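Local coordinates for ESX secretion system protein EccC (Thermomonospora curvata, PDB 4NH0) that is a weak ATPase of the ESX (type VII) secretion system, which exports proteins such as EsxA and EsxB, and might be its translocase subunit, at residues 304-315 with 472-482; 355-363 with 583-594. One frame throughout, in Å; residues are numbered along the deposited sequence.

Contact 1. Residues 304-315 with 472-482. With SO4 (sulfate ion), chain C.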
loop_
_atom_site.group_PDB
_atom_site.type_symbol
_atom_site.label_atom_id
_atom_site.label_comp_id
_atom_site.label_asym_id
_atom_site.label_seq_id
_atom_site.Cartn_x
_atom_site.Cartn_y
_atom_site.Cartn_z
ATOM N N GLY A 304 -14.260 -48.325 18.387
ATOM C CA GLY A 304 -14.668 -46.936 18.239
ATOM C C GLY A 304 -14.009 -46.140 17.128
ATOM O O GLY A 304 -13.131 -46.640 16.427
ATOM N N PRO A 305 -14.439 -44.882 16.960
ATOM C CA PRO A 305 -13.926 -43.994 15.912
ATOM C C PRO A 305 -12.517 -43.483 16.193
ATOM O O PRO A 305 -11.681 -43.468 15.291
ATOM C CB PRO A 305 -14.927 -42.829 15.918
ATOM C CG PRO A 305 -16.118 -43.326 16.680
ATOM C CD PRO A 305 -15.565 -44.276 17.686
ATOM N N HIS A 306 -12.259 -43.072 17.430
ATOM C CA HIS A 306 -11.004 -42.412 17.764
ATOM C C HIS A 306 -10.181 -43.205 18.773
ATOM O O HIS A 306 -10.713 -44.042 19.501
ATOM C CB HIS A 306 -11.284 -41.013 18.307
ATOM C CG HIS A 306 -12.434 -40.331 17.635
ATOM N ND1 HIS A 306 -12.317 -39.704 16.413
ATOM C CD2 HIS A 306 -13.726 -40.185 18.010
ATOM C CE1 HIS A 306 -13.488 -39.200 16.067
ATOM N NE2 HIS A 306 -14.360 -39.477 17.019
ATOM N N GLY A 307 -8.881 -42.931 18.813
ATOM C CA GLY A 307 -7.985 -43.639 19.708
ATOM C C GLY A 307 -6.740 -42.864 20.090
ATOM O O GLY A 307 -6.482 -41.781 19.564
ATOM N N LEU A 308 -5.961 -43.430 21.006
ATOM C CA LEU A 308 -4.775 -42.767 21.532
ATOM C C LEU A 308 -3.574 -43.707 21.568
ATOM O O LEU A 308 -3.711 -44.893 21.862
ATOM C CB LEU A 308 -5.062 -42.216 22.932
ATOM C CG LEU A 308 -3.891 -41.745 23.795
ATOM C CD1 LEU A 308 -4.215 -40.422 24.457
ATOM C CD2 LEU A 308 -3.560 -42.792 24.845
ATOM N N CYS A 309 -2.396 -43.168 21.267
ATOM C CA CYS A 309 -1.165 -43.949 21.289
ATOM C C CYS A 309 -0.065 -43.237 22.066
ATOM O O CYS A 309 0.263 -42.088 21.781
ATOM C CB CYS A 309 -0.690 -44.241 19.866
ATOM S SG CYS A 309 0.979 -44.921 19.772
ATOM N N ILE A 310 0.507 -43.929 23.046
ATOM C CA ILE A 310 1.589 -43.371 23.845
ATOM C C ILE A 310 2.821 -44.263 23.767
ATOM O O ILE A 310 2.723 -45.483 23.892
ATOM C CB ILE A 310 1.173 -43.194 25.319
ATOM C CG1 ILE A 310 0.002 -42.218 25.427
ATOM C CG2 ILE A 310 2.343 -42.701 26.155
ATOM C CD1 ILE A 310 0.292 -40.849 24.851
ATOM N N GLY A 311 3.979 -43.650 23.549
ATOM C CA GLY A 311 5.226 -44.384 23.481
ATOM C C GLY A 311 6.425 -43.468 23.603
ATOM O O GLY A 311 6.600 -42.549 22.804
ATOM N N ALA A 312 7.256 -43.718 24.609
ATOM C CA ALA A 312 8.456 -42.919 24.828
ATOM C C ALA A 312 9.465 -43.138 23.709
ATOM O O ALA A 312 9.247 -43.952 22.812
ATOM C CB ALA A 312 9.075 -43.251 26.174
ATOM N N THR A 313 10.573 -42.405 23.765
ATOM C CA THR A 313 11.604 -42.502 22.739
ATOM C C THR A 313 12.241 -43.886 22.720
ATOM O O THR A 313 12.740 -44.363 23.737
ATOM C CB THR A 313 12.703 -41.446 22.946
ATOM O OG1 THR A 313 12.128 -40.135 22.878
ATOM C CG2 THR A 313 13.777 -41.577 21.878
ATOM N N GLY A 314 12.214 -44.528 21.557
ATOM C CA GLY A 314 12.810 -45.842 21.400
ATOM C C GLY A 314 11.795 -46.965 21.468
ATOM O O GLY A 314 12.153 -48.140 21.391
ATOM N N SER A 315 10.524 -46.606 21.615
ATOM C CA SER A 315 9.457 -47.596 21.682
ATOM C C SER A 315 8.920 -47.916 20.292
ATOM O O SER A 315 8.107 -48.823 20.124
ATOM C CB SER A 315 8.325 -47.104 22.583
ATOM O OG SER A 315 7.812 -45.866 22.124
ATOM N N HIS A 472 -14.058 -40.160 24.609
ATOM C CA HIS A 472 -14.158 -40.301 23.160
ATOM C C HIS A 472 -13.055 -41.178 22.576
ATOM O O HIS A 472 -13.186 -41.695 21.467
ATOM C CB HIS A 472 -14.131 -38.923 22.498
ATOM C CG HIS A 472 -15.162 -37.978 23.033
ATOM N ND1 HIS A 472 -14.932 -37.163 24.120
ATOM C CD2 HIS A 472 -16.432 -37.725 22.635
ATOM C CE1 HIS A 472 -16.012 -36.445 24.366
ATOM N NE2 HIS A 472 -16.937 -36.767 23.479
ATOM N N LEU A 473 -11.968 -41.340 23.320
ATOM C CA LEU A 473 -10.867 -42.186 22.874
ATOM C C LEU A 473 -11.158 -43.647 23.193
ATOM O O LEU A 473 -10.953 -44.099 24.315
ATOM C CB LEU A 473 -9.556 -41.743 23.522
ATOM C CG LEU A 473 -9.059 -40.376 23.049
ATOM C CD1 LEU A 473 -7.809 -39.955 23.800
ATOM C CD2 LEU A 473 -8.804 -40.399 21.552
ATOM N N SER A 474 -11.641 -44.377 22.196
ATOM C CA SER A 474 -12.048 -45.763 22.392
ATOM C C SER A 474 -10.854 -46.691 22.577
ATOM O O SER A 474 -10.611 -47.184 23.678
ATOM C CB SER A 474 -12.898 -46.235 21.215
ATOM O OG SER A 474 -13.929 -45.307 20.932
ATOM N N TYR A 475 -10.114 -46.935 21.501
ATOM C CA TYR A 475 -8.962 -47.825 21.572
ATOM C C TYR A 475 -7.729 -47.087 22.070
ATOM O O TYR A 475 -7.577 -45.889 21.840
ATOM C CB TYR A 475 -8.683 -48.470 20.209
ATOM C CG TYR A 475 -8.286 -47.511 19.105
ATOM C CD1 TYR A 475 -9.248 -46.855 18.350
ATOM C CD2 TYR A 475 -6.951 -47.283 18.801
ATOM C CE1 TYR A 475 -8.894 -45.992 17.334
ATOM C CE2 TYR A 475 -6.587 -46.417 17.786
ATOM C CZ TYR A 475 -7.564 -45.775 17.057
ATOM O OH TYR A 475 -7.210 -44.912 16.047
ATOM N N ARG A 476 -6.856 -47.805 22.767
ATOM C CA ARG A 476 -5.647 -47.209 23.316
ATOM C C ARG A 476 -4.446 -48.118 23.086
ATOM O O ARG A 476 -4.430 -49.264 23.532
ATOM C CB ARG A 476 -5.824 -46.925 24.811
ATOM C CG ARG A 476 -6.849 -45.843 25.120
ATOM C CD ARG A 476 -6.948 -45.569 26.609
ATOM N NE ARG A 476 -7.975 -44.584 26.928
ATOM C CZ ARG A 476 -8.342 -44.251 28.161
ATOM N NH1 ARG A 476 -7.762 -44.820 29.211
ATOM N NH2 ARG A 476 -9.290 -43.343 28.347
ATOM N N ILE A 477 -3.449 -47.604 22.376
ATOM C CA ILE A 477 -2.234 -48.360 22.112
ATOM C C ILE A 477 -1.101 -47.867 22.998
ATOM O O ILE A 477 -0.634 -46.738 22.854
ATOM C CB ILE A 477 -1.805 -48.258 20.639
ATOM C CG1 ILE A 477 -2.892 -48.822 19.726
ATOM C CG2 ILE A 477 -0.496 -48.993 20.414
ATOM C CD1 ILE A 477 -2.499 -48.880 18.272
ATOM N N GLY A 478 -0.661 -48.719 23.916
ATOM C CA GLY A 478 0.386 -48.350 24.846
ATOM C C GLY A 478 1.692 -49.075 24.596
ATOM O O GLY A 478 1.829 -50.256 24.910
ATOM N N LEU A 479 2.657 -48.363 24.025
ATOM C CA LEU A 479 4.005 -48.889 23.881
ATOM C C LEU A 479 4.752 -48.708 25.196
ATOM O O LEU A 479 4.136 -48.469 26.233
ATOM C CB LEU A 479 4.744 -48.194 22.740
ATOM C CG LEU A 479 4.047 -48.225 21.379
ATOM C CD1 LEU A 479 4.926 -47.593 20.317
ATOM C CD2 LEU A 479 3.682 -49.648 20.999
ATOM N N ARG A 480 6.074 -48.816 25.158
ATOM C CA ARG A 480 6.868 -48.633 26.366
ATOM C C ARG A 480 6.796 -47.187 26.843
ATOM O O ARG A 480 7.311 -46.281 26.188
ATOM C CB ARG A 480 8.322 -49.041 26.128
ATOM C CG ARG A 480 9.209 -48.866 27.346
ATOM C CD ARG A 480 10.589 -49.449 27.114
ATOM N NE ARG A 480 11.196 -48.936 25.891
ATOM C CZ ARG A 480 11.700 -47.713 25.765
ATOM N NH1 ARG A 480 11.665 -46.871 26.788
ATOM N NH2 ARG A 480 12.235 -47.331 24.615
ATOM N N THR A 481 6.149 -46.978 27.985
ATOM C CA THR A 481 5.971 -45.638 28.531
ATOM C C THR A 481 7.171 -45.209 29.366
ATOM O O THR A 481 8.081 -45.999 29.615
ATOM C CB THR A 481 4.704 -45.548 29.399
ATOM O OG1 THR A 481 4.813 -46.455 30.503
ATOM C CG2 THR A 481 3.474 -45.900 28.581
ATOM N N PHE A 482 7.166 -43.951 29.795
ATOM C CA PHE A 482 8.254 -43.412 30.600
ATOM C C PHE A 482 8.075 -43.747 32.074
ATOM O O PHE A 482 9.019 -44.163 32.741
ATOM C CB PHE A 482 8.358 -41.895 30.419
ATOM C CG PHE A 482 9.462 -41.264 31.221
ATOM C CD1 PHE A 482 10.749 -41.195 30.714
ATOM C CD2 PHE A 482 9.213 -40.738 32.479
ATOM C CE1 PHE A 482 11.767 -40.617 31.447
ATOM C CE2 PHE A 482 10.228 -40.160 33.216
ATOM C CZ PHE A 482 11.507 -40.097 32.699
HETATM S S SO4 C . 10.173 -43.689 18.774
HETATM O O1 SO4 C . 11.600 -43.700 19.076
HETATM O O2 SO4 C . 9.635 -42.354 19.011
HETATM O O3 SO4 C . 9.975 -44.057 17.378
HETATM O O4 SO4 C . 9.486 -44.647 19.633
#

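Contact 2. Residues 355-363 with 583-594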
loop_
_atom_site.group_PDB
_atom_site.type_symbol
_atom_site.label_atom_id
_atom_site.label_comp_id
_atom_site.label_asym_id
_atom_site.label_seq_id
_atom_site.Cartn_x
_atom_site.Cartn_y
_atom_site.Cartn_z
ATOM N N GLY A 355 3.834 -38.781 -1.870
ATOM C CA GLY A 355 3.473 -39.416 -3.125
ATOM C C GLY A 355 2.087 -40.030 -3.135
ATOM O O GLY A 355 1.449 -40.119 -4.184
ATOM N N LEU A 356 1.616 -40.453 -1.967
ATOM C CA LEU A 356 0.315 -41.102 -1.859
ATOM C C LEU A 356 -0.826 -40.129 -2.130
ATOM O O LEU A 356 -0.822 -38.999 -1.642
ATOM C CB LEU A 356 0.146 -41.730 -0.476
ATOM C CG LEU A 356 1.199 -42.760 -0.067
ATOM C CD1 LEU A 356 0.855 -43.375 1.279
ATOM C CD2 LEU A 356 1.337 -43.836 -1.130
ATOM N N ARG A 357 -1.803 -40.579 -2.910
ATOM C CA ARG A 357 -2.972 -39.765 -3.224
ATOM C C ARG A 357 -3.924 -39.695 -2.037
ATOM O O ARG A 357 -4.851 -38.888 -2.020
ATOM C CB ARG A 357 -3.700 -40.323 -4.448
ATOM C CG ARG A 357 -2.904 -40.246 -5.739
ATOM C CD ARG A 357 -2.708 -38.806 -6.182
ATOM N NE ARG A 357 -2.101 -38.722 -7.507
ATOM C CZ ARG A 357 -2.783 -38.797 -8.645
ATOM N NH1 ARG A 357 -4.099 -38.960 -8.620
ATOM N NH2 ARG A 357 -2.151 -38.713 -9.807
ATOM N N HIS A 358 -3.694 -40.549 -1.047
ATOM C CA HIS A 358 -4.518 -40.564 0.152
ATOM C C HIS A 358 -4.234 -39.345 1.019
ATOM O O HIS A 358 -5.123 -38.824 1.689
ATOM C CB HIS A 358 -4.275 -41.838 0.962
ATOM C CG HIS A 358 -4.431 -43.100 0.175
ATOM N ND1 HIS A 358 -3.493 -43.529 -0.740
ATOM C CD2 HIS A 358 -5.412 -44.034 0.173
ATOM C CE1 HIS A 358 -3.891 -44.669 -1.274
ATOM N NE2 HIS A 358 -5.053 -44.997 -0.737
ATOM N N VAL A 359 -2.985 -38.895 1.002
ATOM C CA VAL A 359 -2.553 -37.818 1.881
ATOM C C VAL A 359 -2.970 -36.446 1.368
ATOM O O VAL A 359 -2.491 -35.986 0.333
ATOM C CB VAL A 359 -1.031 -37.832 2.066
ATOM C CG1 VAL A 359 -0.624 -36.784 3.080
ATOM C CG2 VAL A 359 -0.569 -39.209 2.509
ATOM N N SER A 360 -3.861 -35.794 2.107
ATOM C CA SER A 360 -4.307 -34.453 1.759
ATOM C C SER A 360 -3.298 -33.405 2.209
ATOM O O SER A 360 -3.104 -32.392 1.539
ATOM C CB SER A 360 -5.674 -34.162 2.379
ATOM O OG SER A 360 -6.045 -32.812 2.172
ATOM N N ALA A 361 -2.654 -33.655 3.346
ATOM C CA ALA A 361 -1.710 -32.695 3.909
ATOM C C ALA A 361 -0.752 -33.330 4.911
ATOM O O ALA A 361 -1.148 -34.157 5.730
ATOM C CB ALA A 361 -2.462 -31.554 4.568
ATOM N N ILE A 362 0.514 -32.930 4.838
ATOM C CA ILE A 362 1.507 -33.316 5.835
ATOM C C ILE A 362 1.983 -32.075 6.579
ATOM O O ILE A 362 2.848 -31.343 6.097
ATOM C CB ILE A 362 2.715 -34.032 5.204
ATOM C CG1 ILE A 362 2.265 -35.285 4.457
ATOM C CG2 ILE A 362 3.733 -34.402 6.272
ATOM C CD1 ILE A 362 3.393 -36.041 3.796
ATOM N N ILE A 363 1.406 -31.836 7.749
ATOM C CA ILE A 363 1.743 -30.659 8.537
ATOM C C ILE A 363 2.799 -30.992 9.584
ATOM O O ILE A 363 2.485 -31.517 10.651
ATOM C CB ILE A 363 0.503 -30.074 9.228
ATOM C CG1 ILE A 363 -0.638 -29.918 8.221
ATOM C CG2 ILE A 363 0.834 -28.743 9.875
ATOM C CD1 ILE A 363 -1.935 -29.449 8.837
ATOM N N LEU A 583 2.338 -47.097 -5.610
ATOM C CA LEU A 583 0.992 -46.613 -5.325
ATOM C C LEU A 583 0.819 -45.141 -5.685
ATOM O O LEU A 583 -0.297 -44.683 -5.927
ATOM C CB LEU A 583 0.646 -46.829 -3.849
ATOM C CG LEU A 583 0.100 -48.206 -3.458
ATOM C CD1 LEU A 583 -1.005 -48.628 -4.408
ATOM C CD2 LEU A 583 1.195 -49.254 -3.414
ATOM N N ALA A 584 1.924 -44.404 -5.719
ATOM C CA ALA A 584 1.882 -42.982 -6.042
ATOM C C ALA A 584 1.410 -42.753 -7.474
ATOM O O ALA A 584 1.896 -43.392 -8.406
ATOM C CB ALA A 584 3.248 -42.351 -5.831
ATOM N N GLY A 585 0.457 -41.842 -7.640
ATOM C CA GLY A 585 -0.040 -41.495 -8.958
ATOM C C GLY A 585 -1.337 -42.188 -9.326
ATOM O O GLY A 585 -1.922 -41.908 -10.372
ATOM N N HIS A 586 -1.789 -43.096 -8.469
ATOM C CA HIS A 586 -3.028 -43.823 -8.716
ATOM C C HIS A 586 -4.146 -43.353 -7.793
ATOM O O HIS A 586 -3.951 -43.223 -6.587
ATOM C CB HIS A 586 -2.812 -45.327 -8.545
ATOM C CG HIS A 586 -1.826 -45.911 -9.506
ATOM N ND1 HIS A 586 -2.201 -46.484 -10.702
ATOM C CD2 HIS A 586 -0.476 -46.014 -9.448
ATOM C CE1 HIS A 586 -1.127 -46.914 -11.339
ATOM N NE2 HIS A 586 -0.067 -46.641 -10.599
ATOM N N GLY A 587 -5.316 -43.102 -8.368
ATOM C CA GLY A 587 -6.473 -42.699 -7.590
ATOM C C GLY A 587 -6.730 -41.205 -7.628
ATOM O O GLY A 587 -5.839 -40.427 -7.964
ATOM N N PRO A 588 -7.961 -40.801 -7.280
ATOM C CA PRO A 588 -8.385 -39.396 -7.256
ATOM C C PRO A 588 -7.566 -38.560 -6.280
ATOM O O PRO A 588 -7.381 -38.969 -5.135
ATOM C CB PRO A 588 -9.845 -39.477 -6.800
ATOM C CG PRO A 588 -10.275 -40.862 -7.131
ATOM C CD PRO A 588 -9.061 -41.711 -6.924
ATOM N N GLU A 589 -7.085 -37.405 -6.729
ATOM C CA GLU A 589 -6.338 -36.508 -5.857
ATOM C C GLU A 589 -7.252 -35.959 -4.766
ATOM O O GLU A 589 -8.404 -35.622 -5.029
ATOM C CB GLU A 589 -5.706 -35.370 -6.662
ATOM C CG GLU A 589 -4.187 -35.441 -6.718
ATOM C CD GLU A 589 -3.574 -34.312 -7.519
ATOM O OE1 GLU A 589 -4.278 -33.734 -8.372
ATOM O OE2 GLU A 589 -2.386 -34.000 -7.292
ATOM N N PRO A 590 -6.732 -35.868 -3.534
ATOM C CA PRO A 590 -7.543 -35.546 -2.357
ATOM C C PRO A 590 -7.971 -34.087 -2.291
ATOM O O PRO A 590 -7.342 -33.225 -2.904
ATOM C CB PRO A 590 -6.604 -35.879 -1.198
ATOM C CG PRO A 590 -5.252 -35.596 -1.745
ATOM C CD PRO A 590 -5.304 -36.002 -3.194
ATOM N N HIS A 591 -9.041 -33.824 -1.550
ATOM C CA HIS A 591 -9.480 -32.461 -1.296
ATOM C C HIS A 591 -8.504 -31.769 -0.355
ATOM O O HIS A 591 -8.219 -32.270 0.732
ATOM C CB HIS A 591 -10.890 -32.452 -0.705
ATOM C CG HIS A 591 -11.321 -31.113 -0.193
ATOM N ND1 HIS A 591 -11.307 -29.977 -0.972
ATOM C CD2 HIS A 591 -11.781 -30.731 1.022
ATOM C CE1 HIS A 591 -11.737 -28.951 -0.261
ATOM N NE2 HIS A 591 -12.032 -29.381 0.953
ATOM N N GLN A 592 -7.991 -30.620 -0.778
ATOM C CA GLN A 592 -7.012 -29.885 0.014
ATOM C C GLN A 592 -7.638 -29.290 1.271
ATOM O O GLN A 592 -8.532 -28.450 1.193
ATOM C CB GLN A 592 -6.370 -28.779 -0.824
ATOM C CG GLN A 592 -5.609 -29.285 -2.036
ATOM C CD GLN A 592 -4.404 -30.120 -1.659
ATOM O OE1 GLN A 592 -3.781 -29.900 -0.620
ATOM N NE2 GLN A 592 -4.068 -31.090 -2.502
ATOM N N ILE A 593 -7.162 -29.737 2.428
ATOM C CA ILE A 593 -7.618 -29.201 3.704
ATOM C C ILE A 593 -6.644 -28.134 4.181
ATOM O O ILE A 593 -7.024 -27.183 4.865
ATOM C CB ILE A 593 -7.738 -30.297 4.780
ATOM C CG1 ILE A 593 -8.260 -31.602 4.173
ATOM C CG2 ILE A 593 -8.626 -29.832 5.923
ATOM C CD1 ILE A 593 -9.679 -31.520 3.669
ATOM N N TRP A 594 -5.382 -28.303 3.804
ATOM C CA TRP A 594 -4.317 -27.403 4.221
ATOM C C TRP A 594 -3.583 -26.841 3.011
ATOM O O TRP A 594 -3.071 -27.590 2.180
ATOM C CB TRP A 594 -3.342 -28.134 5.145
ATOM C CG TRP A 594 -2.114 -27.354 5.497
ATOM C CD1 TRP A 594 -0.936 -27.328 4.810
ATOM C CD2 TRP A 594 -1.935 -26.502 6.633
ATOM N NE1 TRP A 594 -0.037 -26.505 5.443
ATOM C CE2 TRP A 594 -0.627 -25.986 6.566
ATOM C CE3 TRP A 594 -2.757 -26.122 7.698
ATOM C CZ2 TRP A 594 -0.122 -25.110 7.521
ATOM C CZ3 TRP A 594 -2.252 -25.254 8.646
ATOM C CH2 TRP A 594 -0.948 -24.757 8.552
#

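Contact 1. Residues 304-315 with 472-482
Leu308 pairs in parallel with Arg476, and Ile477 N, one residue on, donates to Leu308 O at 2.8 Å. The ladder continues when Ile310 N donates to Ile477 O at 3.0 Å and Leu479 N to Ile310 O. Its two short strands run at 38° to each other, a twisted parallel pair. Where it begins, the CA of Gly307 sits 3.4 Å from the centroid of the Tyr475 ring, only 12° off the ring normal. This is a CH-pi contact over the centre of the face, possible because Gly307 has no side chain to strike the ring. On the opposite face of the sheet, Leu308 CB meets Leu473 CD1 at 3.7 Å.

Strand 306-310, which also pairs with strand 452-458, runs directly into the Walker A loop of a P-loop NTPase, the predicted first ATP site. A sulfate, probably from the crystallisation liquor, lies in this loop: Gly314 N donates to its O1 at 2.7 Å, and Lys317 N and Ser318 N bind it as well. The backbone-amide grip is consistent with a phosphate-binding role.

Past the strand end, Ala312 N bonds to Arg480 O, and the arginine side chain then folds back along the loop. Its CB lies 4.0 Å from Ser315 CB. The chain is extended through CG and CD, then bends at chi3 (53°), bringing the guanidinium against the turn from Ala312 to Ser315. One face of that group is covered by Ser315 CB, and NH1 ends 4.5 Å from Ala312 CB. At the tip, Arg480 NH2 donates to Thr313 O at 3.1 Å; this oxygen lies near the guanidinium plane, whereas NH2 stands above the plane of the Thr313 carbonyl.

Contact 2. Residues 355-363 with 583-594
Ser360 OG donates to His591 O at 2.7 Å, a hydrogen bond from a side chain to the backbone across the contact. With OG turned opposite the backbone N (chi1 173°), the hydroxyl faces the linker chain and also touches Ile593 CG1 at 3.2 Å. Replacing Ser360 by alanine would probably leave His591 O without this donor and open a small gap beside Ile593. Next to it the Pro590 ring lies against the backbone, its CG 3.8 Å from Ser360 CA and also close to Val359 O.

Arg357 is folded rather than extended: a bend at chi2 (-68°) lays its chain against the 585-589 backbone. The guanidinium has Gly585 O 3.2 Å above its plane, offset toward the rim of one face, and Glu589 CG over the opposite face. Glu589 CG also packs on Arg357 CD at 3.7 Å. The carboxylate, however, stays 4.7 Å away (Arg357 NE to Glu589 OE2), so the opposite charges may attract but do not touch.

Further along, Ala361 CB meets Trp594 CB at 3.6 Å. Ile363 lies over one indole face: CG1 is 13° off the normal of the five-membered ring, and CD1 is 3.6 Å from CE3 of Trp594.

Segment 583-594 follows helix 575-583 in the chain leading from the first ATPase domain to the second, and its docking here agrees with the known binding of this linker to FtsK 1. It packs on the Ala361 and Ile363 side of strand 359-364, the outermost of its sheet, which pairs with strand 337-343; Pro590 also touches Asn338 of that strand. Helix 371-394 receives Ile593 and His591 and brings Arg375 into a cation-pi contact with Trp594.

Overall arrangement
From the N terminus the chain first lays down 304-315, then 355-363, and only afterwards returns with 472-482, closing contact 1 across 156 intervening residues. Segment 583-594 then closes contact 2 across 219 residues. Because 355-363 falls inside the first loop and 583-594 beyond it, the two closures cross rather than nest. Both reach the sheet of the first ATPase domain. Contact 1 joins two strands in its interior, whereas contact 2 sets the linker that leads on to the second ATPase domain against the outermost strand 359-364. Their centres are 26 Å apart and their nearest atoms about 15 Å, with strands 452-458, 418-424 and 337-343 ordered between them.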